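Local coordinates for probable secreted solute-binding lipoprotein (Streptomyces coelicolor, PDB 3I3V) that probably binds a solute outside the cell and delivers it to a membrane transporter, as extracellular solute-binding lipoproteins do, at the interface of chains A and B. Coordinates in Å, arbitrary orientation; residue numbers count along the deposited sequence, not the author numbering. Chains: chain A/B, Probable secreted solute-binding lipoprotein.

The interface of chains A and B. Residues chain A 59-60, 62; chain B 60, 62.
B:Leu60 inserts its forked end into chain A, between A:Arg59, A:Leu60 and A:Arg62. The protein is a bacterial extracellular solute-binding protein. Here the C-terminal ends of helix 51-60 from two copies meet in a two-fold symmetric interface. Four copies make up the deposited assembly, but the structure alone does not show that this pairing is biological.

The packed part is the leucine. B:Leu60 hides 101 Å² of its surface. Its methyl B:Leu60 CD1 lies 4.0 Å from A:Arg59 CD, in the aliphatic stem. With CG anti to the backbone N (chi1 -165°), that extended stem crosses B:Leu60 obliquely. The other methyl, B:Leu60 CD2, sits 3.8 Å from A:Leu60 CA. B:Leu60 CD2 is also 4.0 Å from A:Arg62 CD. The two leucine side chains cross at about a right angle.

The arginine side is looser. A:Arg62 bends at chi2 (68°) and runs antiparallel past B:Leu60. A:Arg62 NH2 gives a weak, bent hydrogen bond to B:Leu60 O, 3.2 Å away, with the oxygen at the guanidinium edge, in plane. With an alanine in place of A:Arg62, the helix-end carbonyl of B:Leu60 would probably lose this weak donor, and one side of its CD2 methyl would be uncovered. B:Arg62 NH2 lies 3.2 Å from A:Arg62 NH2. The guanidinium planes are turned 45° apart, and A:Arg62 CZ lies at the in-plane edge of the B:Arg62 group. The two like charges would probably repel unless an anion or water lies between.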
ATOM      1  N   ARG A  59      -3.996  -0.082   4.130  1.00 39.99           N
ATOM      2  CA  ARG A  59      -2.843  -0.959   4.145  1.00 42.89           C
ATOM      3  C   ARG A  59      -1.552  -0.135   4.072  1.00 44.15           C
ATOM      4  O   ARG A  59      -0.529  -0.524   4.646  1.00 44.95           O
ATOM      5  CB  ARG A  59      -2.932  -1.938   2.974  1.00 45.51           C
ATOM      6  CG  ARG A  59      -1.984  -3.107   3.106  1.00 48.54           C
ATOM      7  CD  ARG A  59      -2.097  -4.072   1.944  1.00 50.41           C
ATOM      8  NE  ARG A  59      -0.848  -4.806   1.788  1.00 52.53           N
ATOM      9  CZ  ARG A  59      -0.294  -5.541   2.747  1.00 54.88           C
ATOM     10  NH1 ARG A  59       0.853  -6.170   2.524  1.00 52.93           N
ATOM     11  NH2 ARG A  59      -0.894  -5.658   3.928  1.00 56.14           N
ATOM     12  N   LEU A  60      -1.603   1.000   3.374  1.00 43.56           N
ATOM     13  CA  LEU A  60      -0.439   1.884   3.267  1.00 43.42           C
ATOM     14  C   LEU A  60      -0.177   2.530   4.621  1.00 43.41           C
ATOM     15  O   LEU A  60       0.972   2.766   4.994  1.00 42.16           O
ATOM     16  CB  LEU A  60      -0.678   2.985   2.233  1.00 42.96           C
ATOM     17  CG  LEU A  60      -0.542   2.603   0.757  1.00 43.27           C
ATOM     18  CD1 LEU A  60      -1.021   3.753  -0.103  1.00 40.71           C
ATOM     19  CD2 LEU A  60       0.905   2.261   0.450  1.00 41.50           C
ATOM     20  N   ARG A  62      -0.779   1.111   7.264  1.00 48.20           N
ATOM     21  CA  ARG A  62      -0.509  -0.011   8.152  1.00 49.41           C
ATOM     22  C   ARG A  62      -1.624  -0.207   9.182  1.00 48.05           C
ATOM     23  O   ARG A  62      -1.390  -0.764  10.251  1.00 48.62           O
ATOM     24  CB  ARG A  62       0.838   0.178   8.868  1.00 50.72           C
ATOM     25  CG  ARG A  62       2.036  -0.446   8.148  1.00 52.66           C
ATOM     26  CD  ARG A  62       2.355   0.260   6.833  1.00 54.81           C
ATOM     27  NE  ARG A  62       3.411  -0.412   6.071  1.00 56.09           N
ATOM     28  CZ  ARG A  62       4.650  -0.617   6.511  1.00 55.48           C
ATOM     29  NH1 ARG A  62       5.005  -0.202   7.720  1.00 56.58           N
ATOM     30  NH2 ARG A  62       5.536  -1.232   5.736  1.00 54.29           N
TER
ATOM     31  N   LEU B  60       5.224  -0.540   0.434  1.00 35.70           N
ATOM     32  CA  LEU B  60       5.033  -1.301   1.663  1.00 34.71           C
ATOM     33  C   LEU B  60       6.248  -2.190   1.893  1.00 34.74           C
ATOM     34  O   LEU B  60       6.515  -2.626   3.012  1.00 35.21           O
ATOM     35  CB  LEU B  60       3.770  -2.160   1.553  1.00 33.19           C
ATOM     36  CG  LEU B  60       2.460  -1.373   1.547  1.00 34.36           C
ATOM     37  CD1 LEU B  60       1.342  -2.211   0.939  1.00 32.63           C
ATOM     38  CD2 LEU B  60       2.131  -0.943   2.981  1.00 35.41           C
ATOM     39  N   ARG B  62       9.208  -1.106   1.070  1.00 41.06           N
ATOM     40  CA  ARG B  62      10.325  -0.171   1.177  1.00 45.23           C
ATOM     41  C   ARG B  62      11.378  -0.354   0.071  1.00 44.97           C
ATOM     42  O   ARG B  62      12.584  -0.254   0.313  1.00 44.76           O
ATOM     43  CB  ARG B  62      10.966  -0.318   2.560  1.00 48.28           C
ATOM     44  CG  ARG B  62      10.794   0.906   3.441  1.00 53.02           C
ATOM     45  CD  ARG B  62      10.933   0.560   4.909  1.00 56.45           C
ATOM     46  NE  ARG B  62       9.654   0.174   5.494  1.00 57.66           N
ATOM     47  CZ  ARG B  62       9.492  -0.153   6.769  1.00 57.72           C
ATOM     48  NH1 ARG B  62      10.536  -0.143   7.589  1.00 61.69           N
ATOM     49  NH2 ARG B  62       8.293  -0.477   7.227  1.00 55.92           N
TER